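Side-chain contacts in protein CLPV1 (Pseudomonas aeruginosa, PDB 4UQW), which is the ATPase of a type VI secretion system and probably disassembles the contracted TssB-TssC sheath, here represented by its N-terminal domain: residues V41-F44 / H45-Q49; P66-L69 / A70-L73. All coordinates share one frame; numbering follows the deposited sequence.

Interaction 1 (V41-F44 / H45-Q49); sequences VHWF and HQILQ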
loop_
_atom_site.group_PDB
_atom_site.type_symbol
_atom_site.label_atom_id
_atom_site.label_comp_id
_atom_site.label_asym_id
_atom_site.label_seq_id
_atom_site.Cartn_x
_atom_site.Cartn_y
_atom_site.Cartn_z
ATOM N N VAL A 41 6.559 -2.571 1.653
ATOM C CA VAL A 41 7.438 -1.437 1.953
ATOM C C VAL A 41 7.894 -0.730 0.636
ATOM O O VAL A 41 7.958 0.508 0.588
ATOM C CB VAL A 41 8.637 -1.889 2.804
ATOM C CG1 VAL A 41 9.557 -2.849 2.032
ATOM C CG2 VAL A 41 9.448 -0.657 3.253
ATOM N N HIS A 42 8.142 -1.498 -0.446
ATOM C CA HIS A 42 8.499 -0.851 -1.717
ATOM C C HIS A 42 7.358 0.015 -2.219
ATOM O O HIS A 42 7.568 1.111 -2.739
ATOM C CB HIS A 42 8.814 -1.891 -2.818
ATOM C CG HIS A 42 10.020 -2.736 -2.562
ATOM N ND1 HIS A 42 9.885 -4.059 -2.225
ATOM C CD2 HIS A 42 11.349 -2.478 -2.631
ATOM C CE1 HIS A 42 11.090 -4.607 -2.110
ATOM N NE2 HIS A 42 11.988 -3.667 -2.345
ATOM N N TRP A 43 6.131 -0.517 -2.135
ATOM C CA TRP A 43 4.956 0.144 -2.719
ATOM C C TRP A 43 4.695 1.441 -1.946
ATOM O O TRP A 43 4.493 2.516 -2.533
ATOM C CB TRP A 43 3.756 -0.783 -2.594
ATOM C CG TRP A 43 2.591 -0.385 -3.463
ATOM C CD1 TRP A 43 2.569 0.593 -4.406
ATOM C CD2 TRP A 43 1.339 -1.042 -3.465
ATOM N NE1 TRP A 43 1.306 0.586 -5.030
ATOM C CE2 TRP A 43 0.570 -0.450 -4.488
ATOM C CE3 TRP A 43 0.831 -2.164 -2.764
ATOM C CZ2 TRP A 43 -0.752 -0.879 -4.765
ATOM C CZ3 TRP A 43 -0.454 -2.604 -3.031
ATOM C CH2 TRP A 43 -1.228 -1.949 -4.044
ATOM N N PHE A 44 4.678 1.331 -0.605
ATOM C CA PHE A 44 4.370 2.505 0.218
ATOM C C PHE A 44 5.501 3.550 0.095
ATOM O O PHE A 44 5.233 4.768 0.025
ATOM C CB PHE A 44 4.162 2.093 1.688
ATOM C CG PHE A 44 2.765 1.672 1.960
ATOM C CD1 PHE A 44 2.098 0.904 1.045
ATOM C CD2 PHE A 44 2.090 2.058 3.130
ATOM C CE1 PHE A 44 0.788 0.481 1.276
ATOM C CE2 PHE A 44 0.758 1.639 3.343
ATOM C CZ PHE A 44 0.140 0.862 2.430
ATOM N N HIS A 45 6.768 3.094 0.061
ATOM C CA HIS A 45 7.857 4.039 -0.143
ATOM C C HIS A 45 7.652 4.808 -1.501
ATOM O O HIS A 45 7.795 6.041 -1.559
ATOM C CB HIS A 45 9.193 3.293 -0.082
ATOM C CG HIS A 45 10.334 4.136 -0.518
ATOM N ND1 HIS A 45 10.996 5.013 0.313
ATOM C CD2 HIS A 45 10.886 4.279 -1.747
ATOM C CE1 HIS A 45 11.959 5.616 -0.372
ATOM N NE2 HIS A 45 11.905 5.195 -1.623
ATOM N N GLN A 46 7.279 4.084 -2.547
ATOM C CA GLN A 46 7.105 4.735 -3.845
ATOM C C GLN A 46 5.918 5.674 -3.851
ATOM O O GLN A 46 5.980 6.781 -4.464
ATOM C CB GLN A 46 6.962 3.689 -4.975
ATOM C CG GLN A 46 8.316 3.075 -5.331
ATOM C CD GLN A 46 9.333 4.032 -5.856
ATOM O OE1 GLN A 46 9.061 4.937 -6.678
ATOM N NE2 GLN A 46 10.504 3.891 -5.328
ATOM N N ILE A 47 4.849 5.320 -3.162
ATOM C CA ILE A 47 3.702 6.238 -3.080
ATOM C C ILE A 47 4.107 7.524 -2.365
ATOM O O ILE A 47 3.757 8.638 -2.845
ATOM C CB ILE A 47 2.502 5.538 -2.336
ATOM C CG1 ILE A 47 1.898 4.437 -3.209
ATOM C CG2 ILE A 47 1.444 6.599 -1.895
ATOM C CD1 ILE A 47 1.061 3.427 -2.386
ATOM N N LEU A 48 4.910 7.410 -1.309
ATOM C CA LEU A 48 5.275 8.577 -0.515
ATOM C C LEU A 48 6.314 9.443 -1.241
ATOM O O LEU A 48 6.567 10.577 -0.803
ATOM C CB LEU A 48 5.784 8.127 0.862
ATOM C CG LEU A 48 4.560 7.654 1.671
ATOM C CD1 LEU A 48 5.067 6.870 2.861
ATOM C CD2 LEU A 48 3.714 8.807 2.122
ATOM N N GLN A 49 6.926 8.917 -2.326
ATOM C CA GLN A 49 7.844 9.719 -3.163
ATOM C C GLN A 49 7.125 10.735 -4.059
ATOM O O GLN A 49 7.768 11.694 -4.524
ATOM C CB GLN A 49 8.703 8.819 -4.056
ATOM C CG GLN A 49 9.763 8.018 -3.299
ATOM C CD GLN A 49 10.913 8.895 -2.834
ATOM O OE1 GLN A 49 10.907 9.384 -1.712
ATOM N NE2 GLN A 49 11.893 9.116 -3.714
#
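Trp43 and Ile47 meet one turn apart on helix 40-49, a largely buried alpha-helix in the mostly helical Clp-type N domain. The main side-chain contact is a CH-pi interaction. Ile47 CD1 lies over one face of the indole, 4.0 Å from the centroid of the five-membered ring of Trp43 and 23° off its normal. The closest ring atom is Trp43 CD1, 3.8 Å from Ile47 CD1. The torsions bring the groups together. Trp43 carries CG opposite its backbone N (chi1 -165°). In Ile47, chi1 (-70°) sets CG1 anti to the carbonyl carbon and turns it toward Trp43, and the extended chi2 carries CD1 on over the ring. Phe44 touches the same methyl more loosely, at 4.4 Å from Phe44 CD1 to Ile47 CD1.

Four i to i+4 backbone bonds join the two segments. His45 N, Gln46 N, Ile47 N and Leu48 N donate in turn to the carbonyls of Val41, His42, Trp43 and Phe44.

The side-chain nitrogens of Trp43 and His42 are bonded outside 41-49. Trp43 NE1 donates to Ala19 O of helix 17-33, which would help to fix the rotation of the indole. His42 is held through both ring nitrogens, ND1 to Glu39 N and NE2 to Asn35 OD1. The His45 ring meets that of Phe29, also from helix 17-33, with the planes at about 40°.

The aliphatic part of Gln46 folds back over the backbone, with Gln46 CG 3.3 Å from His42 O. On another flank of the helix, Leu48 CG rests 3.4 Å from Phe44 O.

Interaction 2 (P66-L69 / A70-L73); sequences PARL and AKDL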
loop_
_atom_site.group_PDB
_atom_site.type_symbol
_atom_site.label_atom_id
_atom_site.label_comp_id
_atom_site.label_asym_id
_atom_site.label_seq_id
_atom_site.Cartn_x
_atom_site.Cartn_y
_atom_site.Cartn_z
ATOM N N PRO A 66 5.689 12.292 9.712
ATOM C CA PRO A 66 6.089 11.784 8.391
ATOM C C PRO A 66 7.583 11.589 8.248
ATOM O O PRO A 66 8.000 10.731 7.458
ATOM C CB PRO A 66 5.595 12.874 7.416
ATOM C CG PRO A 66 5.415 14.099 8.264
ATOM C CD PRO A 66 5.123 13.661 9.682
ATOM N N ALA A 67 8.369 12.343 9.018
ATOM C CA ALA A 67 9.810 12.174 8.925
ATOM C C ALA A 67 10.198 10.840 9.598
ATOM O O ALA A 67 11.116 10.139 9.139
ATOM C CB ALA A 67 10.532 13.350 9.586
ATOM N N ARG A 68 9.540 10.501 10.689
ATOM C CA ARG A 68 9.834 9.220 11.305
ATOM C C ARG A 68 9.456 8.055 10.401
ATOM O O ARG A 68 10.171 7.063 10.260
ATOM C CB ARG A 68 9.132 9.104 12.657
ATOM C CG ARG A 68 9.262 7.720 13.296
ATOM C CD ARG A 68 10.587 7.561 13.935
ATOM N NE ARG A 68 10.922 8.633 14.851
ATOM C CZ ARG A 68 12.123 8.793 15.386
ATOM N NH1 ARG A 68 13.088 7.902 15.100
ATOM N NH2 ARG A 68 12.316 9.814 16.167
ATOM N N LEU A 69 8.284 8.175 9.761
ATOM C CA LEU A 69 7.801 7.151 8.852
ATOM C C LEU A 69 8.809 6.994 7.732
ATOM O O LEU A 69 9.144 5.857 7.382
ATOM C CB LEU A 69 6.374 7.515 8.306
ATOM C CG LEU A 69 5.880 6.555 7.223
ATOM C CD1 LEU A 69 5.859 5.142 7.792
ATOM C CD2 LEU A 69 4.476 7.071 6.800
ATOM N N ALA A 70 9.302 8.120 7.191
ATOM C CA ALA A 70 10.266 8.027 6.082
ATOM C C ALA A 70 11.545 7.290 6.521
ATOM O O ALA A 70 12.070 6.435 5.793
ATOM C CB ALA A 70 10.607 9.408 5.584
ATOM N N LYS A 71 12.006 7.603 7.727
ATOM C CA LYS A 71 13.195 6.981 8.300
ATOM C C LYS A 71 12.955 5.456 8.442
ATOM O O LYS A 71 13.815 4.595 8.118
ATOM C CB LYS A 71 13.543 7.597 9.659
ATOM C CG LYS A 71 14.740 7.015 10.370
ATOM C CD LYS A 71 14.968 7.806 11.640
ATOM C CE LYS A 71 16.249 7.421 12.334
ATOM N NZ LYS A 71 16.171 6.004 12.761
ATOM N N ASP A 72 11.794 5.107 8.995
ATOM C CA ASP A 72 11.504 3.714 9.207
ATOM C C ASP A 72 11.398 2.935 7.887
ATOM O O ASP A 72 11.864 1.776 7.826
ATOM C CB ASP A 72 10.181 3.571 9.989
ATOM C CG ASP A 72 10.321 3.978 11.470
ATOM O OD1 ASP A 72 11.467 4.090 12.006
ATOM O OD2 ASP A 72 9.290 4.256 12.131
ATOM N N LEU A 73 10.760 3.516 6.866
ATOM C CA LEU A 73 10.609 2.795 5.612
ATOM C C LEU A 73 11.949 2.623 4.944
ATOM O O LEU A 73 12.227 1.534 4.372
ATOM C CB LEU A 73 9.642 3.518 4.656
ATOM C CG LEU A 73 8.206 3.587 5.196
ATOM C CD1 LEU A 73 7.379 4.349 4.137
ATOM C CD2 LEU A 73 7.612 2.198 5.425
HETATM O O HOH W 1 12.916 5.349 13.870
#
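Pro66 O accepts from Ala70 N at 2.9 Å, and this bond starts a regular i to i+4 ladder in the first two turns of helix 66-79. Lys71 N, Asp72 N and Leu73 N follow, donating to the carbonyls of Ala67, Arg68 and Leu69. The third rung, Asp72 N to Arg68 O, is 2.8 Å long, with an N-H...O angle of 162°. Just before the helix, Asp65 OD1 accepts from Ala67 N and, weakly, from Arg68 N.

The inner face is apolar. Leu69 CD1 packs against Leu73 CG at 3.8 Å, and the two side chains cross at a slant. Leu69 places CG anti to its backbone N (chi1 173°), whereas Leu73 places it anti to the carbonyl carbon (chi1 -64°); these different torsions bring Leu69 CD1 against Leu73 CG. Both leucines also touch Leu48 of helix 40-49, and Leu69 reaches Val59 of helix 54-61.

The outward side carries the charged groups. Arg68 and Lys71 run side by side in the same direction, with Arg68 NH1 3.9 Å from Lys71 CD. Arg68 bends at chi2 and chi3, and its CG passes 3.7 Å from Asp72 OD2. Its guanidinium does not meet the carboxylate directly. A water at the guanidinium edge, in its plane, accepts from Arg68 NH1 at 2.8 Å and donates to Asp72 OD1 at 2.7 Å. Asp72 OD2 is hydrogen-bonded to Ser137 OG, so both carboxylate oxygens are engaged.

Arg68 NH1 and Lys71 NZ come within 4.3 Å. Two separate links, Arg68 to Asp72 through water and the salt bridge from Lys71 to Glu75, probably offset the closeness of these like charges.

In the fold
The two interactions lie on different helices, 40-49 and 66-79, whose contact centres are about 11 Å apart. Interaction 1 is core. Its centre is about 8 Å from that of the chain, and aromatic and aliphatic groups dominate it. Interaction 2 lies farther out, at about 15 Å, and has two sides: leucines inward, charges and a bridging water outward. The helices join through the leucine side. Leu48 CD1 packs on Leu73 CD1 at 3.7 Å and on Leu69 CD2 at 4.0 Å, and Val41 CG2 meets Leu73 O. Each contact also touches helix 54-61. Interaction 1 packs on helix 17-33 as well, through Trp43, Ile47 and their neighbours.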